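Local coordinates for protein hypothetical methylmalonyl-CoA decarboxylase alpha subunit (Sulfolobus tokodaii, PDB 1X0U) that is the putative carboxyl transferase subunit of a multisubunit enzyme, a six-chain assembly built on the crotonase-like fold of the ClpP/crotonase clan, at residues 94-99 against 113-118; 344-349 against 388-393. All coordinates share one frame; numbering follows the deposited sequence.

Contact 1 (94-99 against 113-118); sequences FAYAQD and NKIVRA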
loop_
_atom_site.group_PDB
_atom_site.type_symbol
_atom_site.label_atom_id
_atom_site.label_comp_id
_atom_site.label_asym_id
_atom_site.label_seq_id
_atom_site.Cartn_x
_atom_site.Cartn_y
_atom_site.Cartn_z
ATOM N N PHE A 94 -11.807 27.078 4.990
ATOM C CA PHE A 94 -12.944 26.992 5.881
ATOM C C PHE A 94 -12.689 27.879 7.085
ATOM O O PHE A 94 -11.547 28.213 7.403
ATOM C CB PHE A 94 -13.165 25.547 6.342
ATOM C CG PHE A 94 -14.058 24.748 5.429
ATOM C CD1 PHE A 94 -13.564 24.192 4.255
ATOM C CD2 PHE A 94 -15.404 24.571 5.742
ATOM C CE1 PHE A 94 -14.400 23.468 3.409
ATOM C CE2 PHE A 94 -16.244 23.854 4.909
ATOM C CZ PHE A 94 -15.749 23.302 3.744
ATOM N N ALA A 95 -13.761 28.270 7.755
ATOM C CA ALA A 95 -13.625 29.106 8.934
ATOM C C ALA A 95 -14.883 29.092 9.773
ATOM O O ALA A 95 -15.961 28.731 9.304
ATOM C CB ALA A 95 -13.312 30.550 8.519
ATOM N N TYR A 96 -14.715 29.456 11.037
ATOM C CA TYR A 96 -15.832 29.610 11.936
ATOM C C TYR A 96 -15.538 30.919 12.646
ATOM O O TYR A 96 -14.375 31.282 12.851
ATOM C CB TYR A 96 -15.974 28.455 12.929
ATOM C CG TYR A 96 -14.870 28.293 13.939
ATOM C CD1 TYR A 96 -13.894 27.307 13.779
ATOM C CD2 TYR A 96 -14.827 29.085 15.086
ATOM C CE1 TYR A 96 -12.915 27.115 14.736
ATOM C CE2 TYR A 96 -13.846 28.896 16.051
ATOM C CZ TYR A 96 -12.892 27.906 15.866
ATOM O OH TYR A 96 -11.898 27.728 16.800
ATOM N N ALA A 97 -16.597 31.646 12.970
ATOM C CA ALA A 97 -16.473 32.921 13.655
ATOM C C ALA A 97 -17.514 32.901 14.753
ATOM O O ALA A 97 -18.713 32.875 14.478
ATOM C CB ALA A 97 -16.742 34.066 12.685
ATOM N N GLN A 98 -17.049 32.870 15.995
ATOM C CA GLN A 98 -17.952 32.851 17.126
ATOM C C GLN A 98 -18.542 34.246 17.307
ATOM O O GLN A 98 -17.856 35.254 17.128
ATOM C CB GLN A 98 -17.202 32.399 18.380
ATOM C CG GLN A 98 -16.690 30.964 18.286
ATOM C CD GLN A 98 -15.869 30.547 19.490
ATOM O OE1 GLN A 98 -14.891 31.208 19.853
ATOM N NE2 GLN A 98 -16.255 29.438 20.114
ATOM N N ASP A 99 -19.828 34.297 17.629
ATOM C CA ASP A 99 -20.518 35.565 17.825
ATOM C C ASP A 99 -20.665 35.815 19.318
ATOM O O ASP A 99 -21.505 35.196 19.974
ATOM C CB ASP A 99 -21.896 35.516 17.180
ATOM C CG ASP A 99 -22.541 36.873 17.100
ATOM O OD1 ASP A 99 -22.189 37.740 17.928
ATOM O OD2 ASP A 99 -23.401 37.064 16.221
ATOM N N ASN A 113 -20.726 21.209 17.461
ATOM C CA ASN A 113 -20.915 20.369 16.277
ATOM C C ASN A 113 -20.829 21.131 14.953
ATOM O O ASN A 113 -20.424 20.562 13.935
ATOM C CB ASN A 113 -22.238 19.599 16.366
ATOM C CG ASN A 113 -22.281 18.676 17.573
ATOM O OD1 ASN A 113 -21.263 18.101 17.955
ATOM N ND2 ASN A 113 -23.458 18.525 18.175
ATOM N N LYS A 114 -21.211 22.408 14.950
ATOM C CA LYS A 114 -21.106 23.197 13.724
ATOM C C LYS A 114 -19.625 23.377 13.384
ATOM O O LYS A 114 -19.220 23.276 12.228
ATOM C CB LYS A 114 -21.760 24.564 13.895
ATOM C CG LYS A 114 -23.284 24.511 14.047
ATOM C CD LYS A 114 -23.881 25.910 14.140
ATOM C CE LYS A 114 -23.696 26.672 12.826
ATOM N NZ LYS A 114 -24.166 28.090 12.920
ATOM N N ILE A 115 -18.816 23.639 14.405
ATOM C CA ILE A 115 -17.387 23.805 14.202
ATOM C C ILE A 115 -16.792 22.468 13.742
ATOM O O ILE A 115 -16.011 22.424 12.795
ATOM C CB ILE A 115 -16.691 24.276 15.505
ATOM C CG1 ILE A 115 -17.175 25.680 15.868
ATOM C CG2 ILE A 115 -15.171 24.285 15.330
ATOM C CD1 ILE A 115 -16.449 26.287 17.071
ATOM N N VAL A 116 -17.181 21.388 14.412
ATOM C CA VAL A 116 -16.704 20.039 14.092
ATOM C C VAL A 116 -17.030 19.708 12.638
ATOM O O VAL A 116 -16.193 19.160 11.915
ATOM C CB VAL A 116 -17.370 18.975 15.026
ATOM C CG1 VAL A 116 -17.134 17.556 14.497
ATOM C CG2 VAL A 116 -16.807 19.093 16.435
ATOM N N ARG A 117 -18.250 20.045 12.220
ATOM C CA ARG A 117 -18.699 19.784 10.857
ATOM C C ARG A 117 -17.856 20.546 9.835
ATOM O O ARG A 117 -17.598 20.044 8.743
ATOM C CB ARG A 117 -20.185 20.146 10.727
ATOM C CG ARG A 117 -20.695 20.373 9.309
ATOM C CD ARG A 117 -20.544 19.170 8.396
ATOM N NE ARG A 117 -21.371 18.038 8.791
ATOM C CZ ARG A 117 -21.598 16.982 8.014
ATOM N NH1 ARG A 117 -21.056 16.932 6.804
ATOM N NH2 ARG A 117 -22.357 15.974 8.448
ATOM N N ALA A 118 -17.429 21.756 10.193
ATOM C CA ALA A 118 -16.595 22.559 9.305
ATOM C C ALA A 118 -15.260 21.846 9.151
ATOM O O ALA A 118 -14.756 21.694 8.043
ATOM C CB ALA A 118 -16.379 23.952 9.890
#
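Ile115 lies across the ring of Tyr96, and its two branches divide the work. From CB, the longer branch leaves anti to the carbonyl carbon (chi1 -66°) and continues extended. Its CG1 skims the root of the ring, 4.0 Å from Tyr96 CG; its end, Ile115 CD1, then settles over the middle of one face, 3.8 Å from the Tyr96 ring centroid and 13° off the normal, a CH-pi contact. The shorter branch, CG2, serves the CD1-CE1 side of the same ring, with Ile115 CG2 3.6 Å from Tyr96 CD1. The ring is turned to this face because Tyr96 CG sits between its own backbone N and carbonyl carbon (chi1 66°). Tyr96 and Phe94, two residues apart on the strand, both start toward the helix, while Ala95 and Ala97 point to the other side of the sheet, where Ala97 meets helix 42-49. The pair belongs to a beta-alpha-beta unit: strand 91-98 leads into helix 109-125, the axes of 94-98 and 113-118 passing 8.7 Å apart and nearly antiparallel, and strand 129-133 then lines up parallel to the first, as in the crotonase fold. One helical turn after Ile115 comes Ala118, whose carbonyl O lies over a face of the Phe94 ring, 3.7 Å from Phe94 CD2. The methyl is looser, with Ala118 CB 4.3 Å from Phe94 CD2. Leu121, Ala122 and Val125 of the same helix also pack on Phe94, as does Met504 of a second subunit. At the far end of the strand, Gln98 bends its amide toward the helix, NE2 coming within 4.4 Å of Ile115 CD1. That amide is gripped at both ends, OE1 by the backbone N of Asp134 and NE2 by NE2 of His111.

Contact 2 (344-349 against 388-393); sequences DAADKA and AKMLYA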
loop_
_atom_site.group_PDB
_atom_site.type_symbol
_atom_site.label_atom_id
_atom_site.label_comp_id
_atom_site.label_asym_id
_atom_site.label_seq_id
_atom_site.Cartn_x
_atom_site.Cartn_y
_atom_site.Cartn_z
ATOM N N ASP A 344 13.013 28.026 25.788
ATOM C CA ASP A 344 11.961 28.665 25.015
ATOM C C ASP A 344 12.269 28.621 23.525
ATOM O O ASP A 344 11.401 28.322 22.708
ATOM C CB ASP A 344 11.794 30.127 25.449
ATOM C CG ASP A 344 11.175 30.266 26.833
ATOM O OD1 ASP A 344 11.088 31.407 27.332
ATOM O OD2 ASP A 344 10.771 29.248 27.417
ATOM N N ALA A 345 13.515 28.927 23.183
ATOM C CA ALA A 345 13.956 28.958 21.793
ATOM C C ALA A 345 13.928 27.568 21.180
ATOM O O ALA A 345 13.527 27.394 20.030
ATOM C CB ALA A 345 15.355 29.550 21.715
ATOM N N ALA A 346 14.353 26.576 21.949
ATOM C CA ALA A 346 14.330 25.205 21.457
ATOM C C ALA A 346 12.874 24.852 21.116
ATOM O O ALA A 346 12.604 24.224 20.081
ATOM C CB ALA A 346 14.882 24.255 22.520
ATOM N N ASP A 347 11.933 25.271 21.970
ATOM C CA ASP A 347 10.515 24.992 21.722
ATOM C C ASP A 347 10.024 25.711 20.475
ATOM O O ASP A 347 9.364 25.136 19.618
ATOM C CB ASP A 347 9.647 25.418 22.914
ATOM C CG ASP A 347 9.763 24.470 24.078
ATOM O OD1 ASP A 347 10.152 23.311 23.859
ATOM O OD2 ASP A 347 9.455 24.880 25.209
ATOM N N LYS A 348 10.346 26.990 20.393
ATOM C CA LYS A 348 9.960 27.803 19.256
ATOM C C LYS A 348 10.483 27.177 17.954
ATOM O O LYS A 348 9.725 26.906 17.027
ATOM C CB LYS A 348 10.524 29.206 19.474
ATOM C CG LYS A 348 10.562 30.130 18.272
ATOM C CD LYS A 348 11.009 31.507 18.761
ATOM C CE LYS A 348 11.354 32.468 17.646
ATOM N NZ LYS A 348 11.640 33.817 18.247
ATOM N N ALA A 349 11.785 26.935 17.896
ATOM C CA ALA A 349 12.395 26.351 16.701
ATOM C C ALA A 349 11.855 24.962 16.359
ATOM O O ALA A 349 11.424 24.717 15.233
ATOM C CB ALA A 349 13.925 26.287 16.871
ATOM N N ALA A 388 16.498 18.811 23.117
ATOM C CA ALA A 388 16.451 17.623 22.270
ATOM C C ALA A 388 15.371 17.722 21.196
ATOM O O ALA A 388 15.465 17.081 20.151
ATOM C CB ALA A 388 16.226 16.377 23.124
ATOM N N LYS A 389 14.351 18.539 21.441
ATOM C CA LYS A 389 13.255 18.686 20.486
ATOM C C LYS A 389 13.722 19.165 19.111
ATOM O O LYS A 389 13.190 18.748 18.091
ATOM C CB LYS A 389 12.193 19.643 21.044
ATOM C CG LYS A 389 11.438 19.111 22.268
ATOM C CD LYS A 389 10.473 20.153 22.833
ATOM C CE LYS A 389 9.744 19.631 24.083
ATOM N NZ LYS A 389 8.955 20.709 24.767
ATOM N N MET A 390 14.708 20.052 19.083
ATOM C CA MET A 390 15.226 20.547 17.812
ATOM C C MET A 390 15.921 19.418 17.058
ATOM O O MET A 390 15.773 19.290 15.843
ATOM C CB MET A 390 16.215 21.696 18.043
ATOM C CG MET A 390 15.553 23.011 18.456
ATOM S SD MET A 390 16.721 24.382 18.660
ATOM C CE MET A 390 17.157 24.680 16.969
ATOM N N LEU A 391 16.678 18.607 17.791
ATOM C CA LEU A 391 17.408 17.484 17.208
ATOM C C LEU A 391 16.423 16.506 16.560
ATOM O O LEU A 391 16.624 16.057 15.429
ATOM C CB LEU A 391 18.218 16.771 18.293
ATOM C CG LEU A 391 19.253 17.626 19.036
ATOM C CD1 LEU A 391 19.851 16.848 20.185
ATOM C CD2 LEU A 391 20.345 18.070 18.070
ATOM N N TYR A 392 15.353 16.202 17.292
ATOM C CA TYR A 392 14.319 15.299 16.835
ATOM C C TYR A 392 13.641 15.893 15.611
ATOM O O TYR A 392 13.534 15.253 14.570
ATOM C CB TYR A 392 13.284 15.086 17.949
ATOM C CG TYR A 392 12.207 14.063 17.621
ATOM C CD1 TYR A 392 11.258 14.305 16.621
ATOM C CD2 TYR A 392 12.162 12.843 18.284
ATOM C CE1 TYR A 392 10.286 13.345 16.291
ATOM C CE2 TYR A 392 11.201 11.882 17.960
ATOM C CZ TYR A 392 10.271 12.138 16.964
ATOM O OH TYR A 392 9.347 11.172 16.632
ATOM N N ALA A 393 13.197 17.136 15.738
ATOM C CA ALA A 393 12.507 17.799 14.645
ATOM C C ALA A 393 13.280 17.827 13.317
ATOM O O ALA A 393 12.703 17.577 12.257
ATOM C CB ALA A 393 12.120 19.193 15.078
#
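Lys389 and Asp347 reach across the groove between two helices and meet at an oblique angle, the lysine as an extended rod and the aspartate as a flat plate. Lys389 starts toward the other helix and stays extended beyond CG, bringing NZ to 3.0 Å from Asp347 OD1 in a salt bridge. Asp347 sets out away from the partner helix but bends back, its CG anti to the carbonyl carbon. The ammonium approaches OD1 from above the carboxylate, 35° out of its plane, and the lysine shaft follows closely, Lys389 CD lying 3.3 Å from Asp347 OD1. The same NZ donates to O of Leu522, the C-terminal residue, in its own chain and in a third subunit, the latter its strongest partner, so the ammonium is probably balanced by groups from two subunits. Segments 344-349, on helix 343-358, and 388-393, on helix 383-396, run side by side in nearly the same direction, axes 8.3 Å and 20° apart; between them the chain passes through strand 363-369 of the second crotonase-like sheet. The alanines facing this way are consistent with the close approach. Met390 uses this small-residue surface: its CG rests 3.6 Å from the carbonyl O of Ala346, and SD passes 3.8 Å from Ala346 CA. There the chain bends (chi3 71°), swinging the terminal methyl alongside the next turn, with Met390 CE 3.6 Å from Ala349 CB. Ala349 CB is also within 3.8 Å of Met390 SD, so the thioether spans one turn of the helix, from Ala346 to Ala349.

In the fold
Contact 1 and contact 2 lie in two separate crotonase-like halves of one chain, their centres 32 Å apart and their nearest atoms about 22 Å apart, with no touch between them. Each half has its own seven-stranded mixed sheet. In the first, 94-99 against 113-118 joins a sheet strand to a helix; in the second, 344-349 against 388-393 joins two helices. Both are buried, and both lie near subunit boundaries: a second subunit reaches the first and a third subunit the second. Contact 2 is nearer the middle of the chain, its centre about 13 Å from the chain centre, compared with about 22 Å for contact 1.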